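Local atomic coordinates of carboxypeptidase A inhibitor (Ascaris suum, PDB entry 3FJU), a protein that inhibits carboxypeptidase A, a zinc metalloprotease, and is a small, secreted, disulfide-rich protein. Residues N12-V17 against C23-E28; Q30-E33 against I39-K42; N45-W50 against G59-L64. All coordinates share one frame; numbering follows the deposited sequence.

Contact 1: N12-V17 against C23-E28; sequences NGEKCV and CSTIVE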
loop_
_atom_site.group_PDB
_atom_site.type_symbol
_atom_site.label_atom_id
_atom_site.label_comp_id
_atom_site.label_asym_id
_atom_site.label_seq_id
_atom_site.Cartn_x
_atom_site.Cartn_y
_atom_site.Cartn_z
ATOM N N ASN B 12 17.098 -34.435 13.449
ATOM C CA ASN B 12 18.023 -33.332 13.688
ATOM C C ASN B 12 17.493 -32.340 14.730
ATOM O O ASN B 12 17.739 -31.122 14.630
ATOM C CB ASN B 12 18.382 -32.634 12.362
ATOM C CG ASN B 12 19.141 -33.557 11.427
ATOM O OD1 ASN B 12 20.083 -34.223 11.853
ATOM N ND2 ASN B 12 18.749 -33.593 10.156
ATOM N N GLY B 13 16.771 -32.872 15.717
ATOM C CA GLY B 13 16.159 -32.055 16.783
ATOM C C GLY B 13 14.988 -31.164 16.373
ATOM O O GLY B 13 14.524 -30.318 17.154
ATOM N N GLU B 14 14.500 -31.337 15.152
ATOM C CA GLU B 14 13.454 -30.442 14.643
ATOM C C GLU B 14 12.128 -30.758 15.310
ATOM O O GLU B 14 11.939 -31.854 15.868
ATOM C CB GLU B 14 13.359 -30.546 13.115
ATOM C CG GLU B 14 14.570 -29.919 12.418
ATOM C CD GLU B 14 14.529 -30.023 10.915
ATOM O OE1 GLU B 14 13.494 -30.473 10.385
ATOM O OE2 GLU B 14 15.547 -29.655 10.270
ATOM N N LYS B 15 11.226 -29.778 15.306
ATOM C CA LYS B 15 9.899 -29.985 15.886
ATOM C C LYS B 15 8.825 -30.005 14.799
ATOM O O LYS B 15 9.007 -29.426 13.723
ATOM C CB LYS B 15 9.593 -28.930 16.951
ATOM C CG LYS B 15 10.656 -28.769 18.042
ATOM C CD LYS B 15 10.980 -30.077 18.787
ATOM C CE LYS B 15 11.961 -29.821 19.943
ATOM N NZ LYS B 15 12.220 -31.051 20.786
ATOM N N CYS B 16 7.714 -30.680 15.097
ATOM C CA CYS B 16 6.559 -30.714 14.209
ATOM C C CYS B 16 5.692 -29.465 14.385
ATOM O O CYS B 16 5.150 -29.207 15.473
ATOM C CB CYS B 16 5.719 -31.965 14.445
ATOM S SG CYS B 16 4.544 -32.237 13.096
ATOM N N VAL B 17 5.589 -28.681 13.318
ATOM C CA VAL B 17 4.699 -27.524 13.315
ATOM C C VAL B 17 3.269 -28.038 13.120
ATOM O O VAL B 17 2.928 -28.584 12.064
ATOM C CB VAL B 17 5.099 -26.503 12.224
ATOM C CG1 VAL B 17 4.165 -25.283 12.261
ATOM C CG2 VAL B 17 6.557 -26.046 12.436
ATOM N N CYS B 23 8.133 -30.477 9.623
ATOM C CA CYS B 23 9.252 -30.358 10.544
ATOM C C CYS B 23 9.991 -29.052 10.296
ATOM O O CYS B 23 10.153 -28.613 9.141
ATOM C CB CYS B 23 10.199 -31.538 10.334
ATOM S SG CYS B 23 9.470 -33.119 10.725
ATOM N N SER B 24 10.437 -28.424 11.378
ATOM C CA SER B 24 11.197 -27.179 11.303
ATOM C C SER B 24 12.094 -27.064 12.533
ATOM O O SER B 24 11.785 -27.619 13.596
ATOM C CB SER B 24 10.248 -25.975 11.254
ATOM O OG SER B 24 10.968 -24.771 11.402
ATOM N N THR B 25 13.199 -26.338 12.384
ATOM C CA THR B 25 14.053 -26.052 13.527
ATOM C C THR B 25 13.327 -25.118 14.483
ATOM O O THR B 25 12.429 -24.335 14.087
ATOM C CB THR B 25 15.396 -25.405 13.112
ATOM O OG1 THR B 25 15.155 -24.133 12.494
ATOM C CG2 THR B 25 16.141 -26.302 12.156
ATOM N N ILE B 26 13.689 -25.212 15.751
ATOM C CA ILE B 26 13.172 -24.271 16.723
ATOM C C ILE B 26 13.515 -22.827 16.326
ATOM O O ILE B 26 12.677 -21.920 16.482
ATOM C CB ILE B 26 13.638 -24.608 18.148
ATOM C CG1 ILE B 26 12.958 -25.890 18.619
ATOM C CG2 ILE B 26 13.322 -23.463 19.109
ATOM C CD1 ILE B 26 13.697 -26.583 19.799
ATOM N N VAL B 27 14.726 -22.616 15.813
ATOM C CA VAL B 27 15.161 -21.271 15.419
ATOM C C VAL B 27 14.217 -20.705 14.362
ATOM O O VAL B 27 13.779 -19.556 14.481
ATOM C CB VAL B 27 16.628 -21.223 14.966
ATOM C CG1 VAL B 27 16.930 -19.898 14.266
ATOM C CG2 VAL B 27 17.538 -21.391 16.177
ATOM N N GLU B 28 13.882 -21.516 13.359
ATOM C CA GLU B 28 12.958 -21.080 12.321
ATOM C C GLU B 28 11.532 -20.902 12.819
ATOM O O GLU B 28 10.847 -19.967 12.417
ATOM C CB GLU B 28 13.015 -22.015 11.123
ATOM C CG GLU B 28 14.269 -21.775 10.293
ATOM C CD GLU B 28 14.279 -20.409 9.649
ATOM O OE1 GLU B 28 13.586 -20.238 8.631
ATOM O OE2 GLU B 28 14.973 -19.491 10.156
HETATM O O HOH W 1 15.295 -27.390 16.474
#
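Lys-15 and Ser-24 form the hydrogen-bonded antiparallel pair of a small beta hairpin made of strands 15-17 and 22-24. Two bonds close the pair. Lys-15 N gives its hydrogen to Ser-24 O at 2.8 Å, and Ser-24 N returns one to Lys-15 O at 2.9 Å. Lys-15 O also takes a CA-H...O contact from Cys-23 CA, 3.3 Å away. The next pair, Cys-16 with Cys-23, is non-hydrogen-bonded, and both cysteine side chains lie on one face of the hairpin.

Glu-14 packs along the second strand before it turns into the helix. Its chain runs extended beyond CG (chi2 179°). CB lies 3.4 Å from Ser-24 O, and the carboxylate ends beside Cys-23, with OE1 3.5 Å from Cys-23 CB. OE2 sits near the methyl CG2 of Thr-25.

Thr-25 is the N-cap of helix 26-36. Its OG1 lies between the backbone N and the carbonyl carbon (chi1 63°) and accepts from Glu-28 N at 3.0 Å. A water adds a polar link between the segments, donating to Gly-13 O and accepting from Ile-26 N, a first-turn amide of the helix. Lys-15 lays its aliphatic chain across Ile-26. CE meets Ile-26 CD1 at 3.7 Å, and CG meets Ile-26 CG1. Farther along, Val-17 CG2 touches Ser-24 CB at 3.9 Å.

Disulfides tie Cys-16 to Cys-4 and Cys-23 to Cys-10, so the hairpin is fastened to the N-terminal loops. Toward helix 26-36, the side chains of Lys-15, Val-17 and Ser-24 all touch Ile-29.

Contact 2: Q30-E33 against I39-K42; sequences QRCE and IPCK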
loop_
_atom_site.group_PDB
_atom_site.type_symbol
_atom_site.label_atom_id
_atom_site.label_comp_id
_atom_site.label_asym_id
_atom_site.label_seq_id
_atom_site.Cartn_x
_atom_site.Cartn_y
_atom_site.Cartn_z
ATOM N N GLN B 30 10.752 -20.009 15.924
ATOM C CA GLN B 30 10.883 -18.747 16.648
ATOM C C GLN B 30 10.921 -17.527 15.727
ATOM O O GLN B 30 10.230 -16.528 15.999
ATOM C CB GLN B 30 12.128 -18.766 17.531
ATOM C CG GLN B 30 11.954 -19.586 18.791
ATOM C CD GLN B 30 13.276 -19.890 19.540
ATOM O OE1 GLN B 30 13.244 -20.366 20.681
ATOM N NE2 GLN B 30 14.432 -19.624 18.903
ATOM N N ARG B 31 11.716 -17.600 14.654
ATOM C CA ARG B 31 11.861 -16.454 13.742
ATOM C C ARG B 31 10.540 -16.130 13.051
ATOM O O ARG B 31 10.152 -14.960 12.970
ATOM C CB ARG B 31 12.963 -16.695 12.704
ATOM C CG ARG B 31 13.211 -15.540 11.759
ATOM C CD ARG B 31 14.250 -15.856 10.707
ATOM N NE ARG B 31 13.790 -16.881 9.766
ATOM C CZ ARG B 31 12.999 -16.665 8.713
ATOM N NH1 ARG B 31 12.527 -15.451 8.436
ATOM N NH2 ARG B 31 12.658 -17.683 7.944
ATOM N N CYS B 32 9.856 -17.149 12.534
ATOM C CA CYS B 32 8.623 -16.871 11.796
ATOM C C CYS B 32 7.553 -16.272 12.710
ATOM O O CYS B 32 6.809 -15.395 12.290
ATOM C CB CYS B 32 8.110 -18.102 11.062
ATOM S SG CYS B 32 9.195 -18.616 9.708
ATOM N N GLU B 33 7.516 -16.720 13.962
ATOM C CA GLU B 33 6.550 -16.219 14.938
ATOM C C GLU B 33 6.896 -14.794 15.380
ATOM O O GLU B 33 6.014 -13.899 15.453
ATOM C CB GLU B 33 6.521 -17.160 16.144
ATOM C CG GLU B 33 5.415 -16.862 17.148
ATOM C CD GLU B 33 5.443 -17.827 18.332
ATOM O OE1 GLU B 33 6.542 -18.059 18.876
ATOM O OE2 GLU B 33 4.377 -18.354 18.723
ATOM N N ILE B 39 4.035 -19.086 10.603
ATOM C CA ILE B 39 4.697 -20.391 10.709
ATOM C C ILE B 39 5.708 -20.577 9.588
ATOM O O ILE B 39 5.630 -19.901 8.558
ATOM C CB ILE B 39 3.663 -21.554 10.681
ATOM C CG1 ILE B 39 2.927 -21.603 9.324
ATOM C CG2 ILE B 39 2.708 -21.437 11.898
ATOM C CD1 ILE B 39 1.833 -22.697 9.187
ATOM N N PRO B 40 6.678 -21.485 9.785
ATOM C CA PRO B 40 7.646 -21.780 8.731
ATOM C C PRO B 40 7.049 -22.590 7.594
ATOM O O PRO B 40 6.005 -23.242 7.742
ATOM C CB PRO B 40 8.690 -22.660 9.442
ATOM C CG PRO B 40 8.442 -22.516 10.865
ATOM C CD PRO B 40 6.977 -22.246 11.006
ATOM N N CYS B 41 7.763 -22.590 6.476
ATOM C CA CYS B 41 7.381 -23.357 5.312
ATOM C C CYS B 41 8.627 -23.626 4.480
ATOM O O CYS B 41 9.644 -22.921 4.597
ATOM C CB CYS B 41 6.363 -22.585 4.474
ATOM S SG CYS B 41 6.897 -20.867 4.123
ATOM N N LYS B 42 8.522 -24.632 3.617
ATOM C CA LYS B 42 9.558 -24.947 2.636
ATOM C C LYS B 42 9.127 -24.544 1.239
ATOM O O LYS B 42 9.974 -24.196 0.406
ATOM C CB LYS B 42 9.887 -26.441 2.683
ATOM C CG LYS B 42 10.327 -26.961 4.039
ATOM C CD LYS B 42 11.670 -26.407 4.464
ATOM C CE LYS B 42 12.392 -27.411 5.363
ATOM N NZ LYS B 42 13.278 -26.704 6.307
#
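Cys-32, on helix 26-36, faces an irregular run, 39-42, that is separated from the end of the helix by two residues. The two backbones come nearest at Cys-32 and Ile-39, whose CA atoms are 5.4 Å apart. Ile-39, Pro-40 and Cys-41 are extended in backbone conformation, but 39-42 forms no regular strand. The two segments meet by van der Waals contact alone.

Cys-32 carries the whole contact. Its CB points at the peptide joining Ile-39 to Pro-40, 3.8 Å from Ile-39 C and 3.9 Å from Pro-40 N. SG, anti to the carbonyl carbon (chi1 -68°), reaches further along the chain and rests on the proline. It lies 3.7 Å from Pro-40 CA, and 4.1 Å from both Pro-40 CB and Pro-40 CG. The sulfur thus meets the ring through several atoms at once. The CB of Ile-39 points away from the helix segment, and its side chain touches Val-17 and Trp-50.

Disulfides tie both segments to the C-terminal hairpin: Cys-32 to Cys-60, Cys-41 to Cys-56. Backbone hydrogen bonds join Ile-39 to Cys-61 and Cys-41 to Gly-59, so run 39-42 lies beside the start of strand 60-62. The contact is buried. It joins helix 26-36 to the loop that follows it, in a small disulfide-rich inhibitor of the I44 family.

Contact 3: N45-W50 against G59-L64; sequences NDCQVW and GCCWDL. Unlike the reference sequence in segment 59-64: Gly-59 (reference Leu), Cys-60 (reference Pro), Cys-61 (reference Trp), Trp-62 (reference Gly), Asp-63 (reference Leu).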
loop_
_atom_site.group_PDB
_atom_site.type_symbol
_atom_site.label_atom_id
_atom_site.label_comp_id
_atom_site.label_asym_id
_atom_site.label_seq_id
_atom_site.Cartn_x
_atom_site.Cartn_y
_atom_site.Cartn_z
ATOM N N ASN B 45 3.080 -24.804 -0.897
ATOM C CA ASN B 45 2.199 -25.893 -0.492
ATOM C C ASN B 45 2.037 -26.000 1.036
ATOM O O ASN B 45 0.980 -26.382 1.527
ATOM C CB ASN B 45 2.726 -27.191 -1.101
ATOM C CG ASN B 45 1.729 -28.326 -1.042
ATOM O OD1 ASN B 45 0.620 -28.249 -1.575
ATOM N ND2 ASN B 45 2.152 -29.414 -0.430
ATOM N N ASP B 46 3.067 -25.606 1.780
ATOM C CA ASP B 46 3.026 -25.640 3.242
ATOM C C ASP B 46 2.230 -24.477 3.856
ATOM O O ASP B 46 2.143 -24.362 5.083
ATOM C CB ASP B 46 4.448 -25.663 3.804
ATOM C CG ASP B 46 5.298 -26.766 3.204
ATOM O OD1 ASP B 46 4.755 -27.868 2.993
ATOM O OD2 ASP B 46 6.496 -26.522 2.945
ATOM N N CYS B 47 1.635 -23.635 3.011
ATOM C CA CYS B 47 0.893 -22.457 3.497
ATOM C C CYS B 47 -0.613 -22.486 3.152
ATOM O O CYS B 47 -1.328 -21.481 3.292
ATOM C CB CYS B 47 1.561 -21.173 2.975
ATOM S SG CYS B 47 3.269 -20.934 3.529
ATOM N N GLN B 48 -1.106 -23.658 2.772
ATOM C CA GLN B 48 -2.471 -23.817 2.234
ATOM C C GLN B 48 -3.599 -23.804 3.280
ATOM O O GLN B 48 -4.785 -23.804 2.913
ATOM C CB GLN B 48 -2.549 -25.106 1.382
ATOM C CG GLN B 48 -2.498 -26.395 2.225
ATOM C CD GLN B 48 -2.575 -27.681 1.393
ATOM O OE1 GLN B 48 -3.582 -27.940 0.723
ATOM N NE2 GLN B 48 -1.517 -28.498 1.451
ATOM N N VAL B 49 -3.259 -23.780 4.570
ATOM C CA VAL B 49 -4.293 -23.931 5.611
ATOM C C VAL B 49 -5.203 -22.724 5.690
ATOM O O VAL B 49 -6.279 -22.800 6.284
ATOM C CB VAL B 49 -3.737 -24.260 7.016
ATOM C CG1 VAL B 49 -3.315 -25.722 7.080
ATOM C CG2 VAL B 49 -2.610 -23.335 7.392
ATOM N N TRP B 50 -4.764 -21.602 5.120
ATOM C CA TRP B 50 -5.613 -20.412 5.086
ATOM C C TRP B 50 -6.411 -20.388 3.791
ATOM O O TRP B 50 -5.848 -20.477 2.691
ATOM C CB TRP B 50 -4.782 -19.130 5.198
ATOM C CG TRP B 50 -4.074 -18.973 6.511
ATOM C CD1 TRP B 50 -4.544 -18.324 7.615
ATOM C CD2 TRP B 50 -2.758 -19.439 6.845
ATOM N NE1 TRP B 50 -3.610 -18.361 8.627
ATOM C CE2 TRP B 50 -2.506 -19.047 8.183
ATOM C CE3 TRP B 50 -1.771 -20.153 6.143
ATOM C CZ2 TRP B 50 -1.305 -19.343 8.835
ATOM C CZ3 TRP B 50 -0.574 -20.443 6.795
ATOM C CH2 TRP B 50 -0.360 -20.041 8.126
ATOM N N GLY B 59 11.146 -18.479 3.957
ATOM C CA GLY B 59 11.037 -19.485 5.004
ATOM C C GLY B 59 9.820 -19.403 5.909
ATOM O O GLY B 59 9.679 -20.240 6.800
ATOM N N CYS B 60 8.951 -18.403 5.696
ATOM C CA CYS B 60 7.705 -18.260 6.478
ATOM C C CYS B 60 6.462 -18.061 5.592
ATOM O O CYS B 60 6.579 -17.604 4.456
ATOM C CB CYS B 60 7.818 -17.060 7.429
ATOM S SG CYS B 60 9.335 -17.011 8.469
ATOM N N CYS B 61 5.278 -18.397 6.115
ATOM C CA CYS B 61 4.016 -18.186 5.385
ATOM C C CYS B 61 3.581 -16.730 5.453
ATOM O O CYS B 61 3.107 -16.277 6.489
ATOM C CB CYS B 61 2.902 -19.079 5.936
ATOM S SG CYS B 61 3.169 -20.842 5.577
ATOM N N TRP B 62 3.777 -16.014 4.348
ATOM C CA TRP B 62 3.477 -14.567 4.248
ATOM C C TRP B 62 2.126 -14.299 3.616
ATOM O O TRP B 62 1.656 -15.059 2.776
ATOM C CB TRP B 62 4.510 -13.907 3.326
ATOM C CG TRP B 62 5.853 -13.578 3.957
ATOM C CD1 TRP B 62 6.617 -14.365 4.799
ATOM C CD2 TRP B 62 6.597 -12.387 3.745
ATOM N NE1 TRP B 62 7.773 -13.711 5.125
ATOM C CE2 TRP B 62 7.786 -12.493 4.492
ATOM C CE3 TRP B 62 6.361 -11.215 2.998
ATOM C CZ2 TRP B 62 8.752 -11.480 4.505
ATOM C CZ3 TRP B 62 7.319 -10.210 3.006
ATOM C CH2 TRP B 62 8.503 -10.347 3.758
ATOM N N ASP B 63 1.507 -13.187 4.001
ATOM C CA ASP B 63 0.419 -12.646 3.192
ATOM C C ASP B 63 0.949 -11.943 1.945
ATOM O O ASP B 63 2.123 -11.556 1.884
ATOM C CB ASP B 63 -0.386 -11.624 4.005
ATOM C CG ASP B 63 -1.400 -12.282 4.927
ATOM O OD1 ASP B 63 -2.212 -13.054 4.402
ATOM O OD2 ASP B 63 -1.429 -11.998 6.157
ATOM N N LEU B 64 0.063 -11.740 0.968
ATOM C CA LEU B 64 0.327 -10.798 -0.125
ATOM C C LEU B 64 -0.019 -9.429 0.431
ATOM O O LEU B 64 -1.099 -9.243 1.010
ATOM C CB LEU B 64 -0.525 -11.121 -1.354
ATOM C CG LEU B 64 -0.217 -12.415 -2.130
ATOM C CD1 LEU B 64 1.296 -12.473 -2.446
ATOM C CD2 LEU B 64 -0.688 -13.718 -1.420
#
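The indole of Trp-50 meets Cys-61, which comes to its six-membered ring obliquely. Cys-61 CB is 3.8 Å from Trp-50 CZ3 and slightly farther from Trp-50 CH2. Cys-61 SG is 5.2 Å from the centroid of that ring and 73° off the ring normal, an oblique sulfur-aromatic contact. Val-49 CG2 lies over one face of the indole, 3.5 Å above the plane and offset toward the rim. The backbone carbon C of Cys-47 lies at the edge, in the plane. Trp-50 also meets Lys-54 in a cation-pi interaction.

The covalent link is the disulfide between Cys-47 SG and Cys-61 SG, 2.1 Å long, with chi3 -89°. The two CB-SG bonds are thus nearly perpendicular in torsion, the relaxed state of a disulfide. Each SG is anti to its own carbonyl carbon (chi1 -62° in Cys-47, and similar in Cys-61). Asp-46 O lies 3.7 Å from Cys-61 SG. The bond fastens a type I beta turn, Cys-47 to Trp-50, onto strand 60-62. That strand belongs to the C-terminal hairpin with strand 55-57. The cross-link ties a loop that has little regular structure to the hairpin.

Asp-46 OD2 accepts from Lys-42 N and Ser-43 N, holding the loop before the turn. Farther along the other segment, Asp-63 OD2 is hydrogen-bonded to an aromatic side chain of another protein chain, and Leu-64 O to a basic one.

How the contacts relate
The three contacts follow one another along the chain, each closing before the next opens. Contact 1 and contact 2 have centres about 9 Å apart and share helix 26-36. They touch where Ser-24 and Val-17 pack on Pro-40, and Val-17 on Ile-39. Contact 2 and contact 3, with centres about 10 Å apart, are joined covalently through the disulfide of Cys-32. Contacts 1 and 3 lie on opposite sides of the chain's centre, about 17 Å between centres. Contact 2 therefore connects the N-terminal hairpin to the C-terminal one, whose tail meets another protein chain.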